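Local coordinates for putative carbohydrate binding protein (Pseudomonas aeruginosa, PDB 3QEC) that is of uncertain function but probably binds carbohydrates, with links to heparin and suramin binding, possible sugar transport and biofilm formation, at residues L30-Q40 / I111-A119. Residues are numbered along the deposited sequence; the frame is centred on the assembly and turned at random.
Sequences LYLTSASGAIQ and ISSELTWSA
With chi1 of Trp117 at 65°, CG is tucked between the backbone N and the carbonyl carbon, and the indole swings across to the hairpin, where Gln40 of strand 39-41 meets it. The Gln40 chain leaves with CG anti to its own N, which sets CG over one face of the indole, and bends at chi2 to carry the amide onward. This is a CH-pi contact: Gln40 CG stands 3.8 Å from the centroid of the Trp117 six-membered ring, 19° off the ring normal. The side chains run past each other in opposite directions, with the amide plane moderately tilted from the ring. At the ring's rim, Leu32 CB lies 3.8 Å from Trp117 CH2, and Ser34 CA sits in the ring plane, 3.9 Å from CZ2.

Leu115 continues the apolar seam: its CD2 reaches Leu32 CB at 4.2 Å and Gln40 O at 3.5 Å, beside the backbone ladder that pairs Leu32 with Gln40. Farther along, Leu30 CD2 rests 3.5 Å from Ser113 OG, a hydroxyl hydrogen-bonded to Lys46 O.

The example illustrates face-to-face sheet packing: segment 30-33 crosses segment 111-119 at -46°, held mainly by side-chain packing. At the start of the hairpin turn, Ser34 OG is hydrogen-bonded to Glu128 of strand 125-138, while Leu148 of strand 146-148 touches both Leu30 and Ser113.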
loop_
_atom_site.group_PDB
_atom_site.type_symbol
_atom_site.label_atom_id
_atom_site.label_comp_id
_atom_site.label_asym_id
_atom_site.label_seq_id
_atom_site.Cartn_x
_atom_site.Cartn_y
_atom_site.Cartn_z
ATOM N N LEU A 30 0.654 -10.240 2.905
ATOM C CA LEU A 30 0.044 -9.704 1.693
ATOM C C LEU A 30 -0.540 -10.826 0.845
ATOM O O LEU A 30 0.155 -11.813 0.544
ATOM C CB LEU A 30 1.061 -8.878 0.869
ATOM C CG LEU A 30 0.646 -8.483 -0.564
ATOM C CD1 LEU A 30 -0.413 -7.386 -0.561
ATOM C CD2 LEU A 30 1.842 -8.051 -1.372
ATOM N N TYR A 31 -1.826 -10.666 0.456
ATOM C CA TYR A 31 -2.519 -11.605 -0.434
ATOM C C TYR A 31 -3.814 -11.003 -0.962
ATOM O O TYR A 31 -4.396 -10.114 -0.336
ATOM C CB TYR A 31 -2.784 -12.979 0.227
ATOM C CG TYR A 31 -3.882 -13.006 1.266
ATOM C CD1 TYR A 31 -3.623 -12.675 2.595
ATOM C CD2 TYR A 31 -5.167 -13.431 0.938
ATOM C CE1 TYR A 31 -4.626 -12.733 3.565
ATOM C CE2 TYR A 31 -6.181 -13.485 1.896
ATOM C CZ TYR A 31 -5.904 -13.142 3.210
ATOM O OH TYR A 31 -6.913 -13.218 4.142
ATOM N N LEU A 32 -4.253 -11.493 -2.128
ATOM C CA LEU A 32 -5.517 -11.104 -2.753
ATOM C C LEU A 32 -6.217 -12.381 -3.187
ATOM O O LEU A 32 -5.595 -13.437 -3.129
ATOM C CB LEU A 32 -5.307 -10.099 -3.914
ATOM C CG LEU A 32 -4.891 -8.655 -3.519
ATOM C CD1 LEU A 32 -4.784 -7.765 -4.740
ATOM C CD2 LEU A 32 -5.841 -8.030 -2.500
ATOM N N THR A 33 -7.506 -12.323 -3.546
ATOM C CA THR A 33 -8.258 -13.523 -3.950
ATOM C C THR A 33 -8.671 -13.436 -5.414
ATOM O O THR A 33 -9.164 -12.404 -5.849
ATOM C CB THR A 33 -9.509 -13.711 -3.051
ATOM O OG1 THR A 33 -9.121 -13.767 -1.683
ATOM C CG2 THR A 33 -10.293 -14.959 -3.385
ATOM N N SER A 34 -8.542 -14.539 -6.150
ATOM C CA SER A 34 -8.971 -14.633 -7.545
ATOM C C SER A 34 -10.508 -14.567 -7.643
ATOM O O SER A 34 -11.202 -14.755 -6.644
ATOM C CB SER A 34 -8.459 -15.934 -8.152
ATOM O OG SER A 34 -9.071 -16.189 -9.405
ATOM N N ALA A 35 -11.034 -14.340 -8.852
ATOM C CA ALA A 35 -12.467 -14.323 -9.133
ATOM C C ALA A 35 -13.067 -15.730 -8.993
ATOM O O ALA A 35 -14.288 -15.876 -8.822
ATOM C CB ALA A 35 -12.704 -13.789 -10.531
ATOM N N SER A 36 -12.202 -16.756 -9.095
ATOM C CA SER A 36 -12.514 -18.183 -8.945
ATOM C C SER A 36 -12.545 -18.600 -7.444
ATOM O O SER A 36 -13.043 -19.678 -7.117
ATOM C CB SER A 36 -11.484 -19.018 -9.691
ATOM O OG SER A 36 -10.213 -18.864 -9.082
ATOM N N GLY A 37 -12.025 -17.739 -6.570
ATOM C CA GLY A 37 -11.963 -17.980 -5.137
ATOM C C GLY A 37 -10.590 -18.375 -4.614
ATOM O O GLY A 37 -10.381 -18.393 -3.399
ATOM N N ALA A 38 -9.635 -18.688 -5.521
ATOM C CA ALA A 38 -8.273 -19.086 -5.146
ATOM C C ALA A 38 -7.495 -17.925 -4.545
ATOM O O ALA A 38 -7.539 -16.821 -5.076
ATOM C CB ALA A 38 -7.534 -19.631 -6.356
ATOM N N ILE A 39 -6.793 -18.174 -3.430
ATOM C CA ILE A 39 -5.960 -17.184 -2.735
ATOM C C ILE A 39 -4.610 -17.065 -3.454
ATOM O O ILE A 39 -4.033 -18.071 -3.863
ATOM C CB ILE A 39 -5.814 -17.565 -1.233
ATOM C CG1 ILE A 39 -7.178 -17.352 -0.505
ATOM C CG2 ILE A 39 -4.649 -16.811 -0.534
ATOM C CD1 ILE A 39 -7.243 -17.660 1.032
ATOM N N GLN A 40 -4.133 -15.836 -3.646
ATOM C CA GLN A 40 -2.850 -15.585 -4.293
ATOM C C GLN A 40 -1.963 -14.750 -3.362
ATOM O O GLN A 40 -2.253 -13.581 -3.130
ATOM C CB GLN A 40 -3.057 -14.897 -5.659
ATOM C CG GLN A 40 -1.755 -14.528 -6.387
ATOM C CD GLN A 40 -0.950 -15.721 -6.852
ATOM O OE1 GLN A 40 -1.460 -16.637 -7.506
ATOM N NE2 GLN A 40 0.336 -15.717 -6.533
ATOM N N ILE A 111 -0.431 1.879 4.550
ATOM C CA ILE A 111 0.404 0.723 4.199
ATOM C C ILE A 111 -0.231 0.216 2.879
ATOM O O ILE A 111 -1.449 0.018 2.822
ATOM C CB ILE A 111 0.559 -0.296 5.359
ATOM C CG1 ILE A 111 1.639 -1.363 5.051
ATOM C CG2 ILE A 111 -0.792 -0.876 5.856
ATOM C CD1 ILE A 111 2.129 -2.124 6.308
ATOM N N SER A 112 0.550 0.198 1.794
ATOM C CA SER A 112 0.037 -0.039 0.449
ATOM C C SER A 112 0.934 -0.925 -0.418
ATOM O O SER A 112 2.162 -0.816 -0.361
ATOM C CB SER A 112 -0.135 1.311 -0.257
ATOM O OG SER A 112 -0.872 1.208 -1.466
ATOM N N SER A 113 0.300 -1.748 -1.278
ATOM C CA SER A 113 0.975 -2.647 -2.219
ATOM C C SER A 113 0.146 -2.857 -3.498
ATOM O O SER A 113 -1.023 -2.458 -3.560
ATOM C CB SER A 113 1.264 -3.994 -1.564
ATOM O OG SER A 113 2.247 -4.707 -2.298
ATOM N N GLU A 114 0.772 -3.461 -4.522
ATOM C CA GLU A 114 0.147 -3.805 -5.794
ATOM C C GLU A 114 0.499 -5.253 -6.126
ATOM O O GLU A 114 1.673 -5.610 -6.229
ATOM C CB GLU A 114 0.571 -2.840 -6.913
ATOM C CG GLU A 114 -0.002 -3.179 -8.283
ATOM C CD GLU A 114 -0.060 -2.059 -9.307
ATOM O OE1 GLU A 114 0.239 -0.895 -8.959
ATOM O OE2 GLU A 114 -0.463 -2.342 -10.456
ATOM N N LEU A 115 -0.525 -6.089 -6.258
ATOM C CA LEU A 115 -0.355 -7.495 -6.555
ATOM C C LEU A 115 -1.278 -7.886 -7.709
ATOM O O LEU A 115 -2.501 -7.847 -7.577
ATOM C CB LEU A 115 -0.616 -8.333 -5.283
ATOM C CG LEU A 115 -0.677 -9.850 -5.415
ATOM C CD1 LEU A 115 0.651 -10.434 -5.917
ATOM C CD2 LEU A 115 -1.092 -10.467 -4.110
ATOM N N THR A 116 -0.677 -8.220 -8.855
ATOM C CA THR A 116 -1.395 -8.644 -10.055
ATOM C C THR A 116 -0.800 -9.965 -10.572
ATOM O O THR A 116 0.362 -10.277 -10.310
ATOM C CB THR A 116 -1.417 -7.540 -11.140
ATOM O OG1 THR A 116 -0.100 -7.304 -11.619
ATOM C CG2 THR A 116 -2.025 -6.230 -10.645
ATOM N N TRP A 117 -1.621 -10.756 -11.257
ATOM C CA TRP A 117 -1.231 -12.034 -11.836
ATOM C C TRP A 117 -2.145 -12.328 -13.031
ATOM O O TRP A 117 -3.083 -11.570 -13.301
ATOM C CB TRP A 117 -1.237 -13.167 -10.782
ATOM C CG TRP A 117 -2.591 -13.476 -10.220
ATOM C CD1 TRP A 117 -3.471 -14.418 -10.674
ATOM C CD2 TRP A 117 -3.266 -12.772 -9.164
ATOM N NE1 TRP A 117 -4.656 -14.331 -9.982
ATOM C CE2 TRP A 117 -4.542 -13.362 -9.016
ATOM C CE3 TRP A 117 -2.908 -11.706 -8.315
ATOM C CZ2 TRP A 117 -5.462 -12.925 -8.052
ATOM C CZ3 TRP A 117 -3.823 -11.272 -7.369
ATOM C CH2 TRP A 117 -5.083 -11.874 -7.250
ATOM N N SER A 118 -1.846 -13.401 -13.768
ATOM C CA SER A 118 -2.586 -13.796 -14.957
ATOM C C SER A 118 -3.398 -15.053 -14.744
ATOM O O SER A 118 -2.946 -16.015 -14.113
ATOM C CB SER A 118 -1.642 -13.997 -16.135
ATOM O OG SER A 118 -1.466 -12.764 -16.809
ATOM N N ALA A 119 -4.599 -15.038 -15.310
ATOM C CA ALA A 119 -5.560 -16.129 -15.280
ATOM C C ALA A 119 -6.019 -16.438 -16.698
ATOM O O ALA A 119 -5.872 -15.594 -17.583
ATOM C CB ALA A 119 -6.748 -15.742 -14.406
#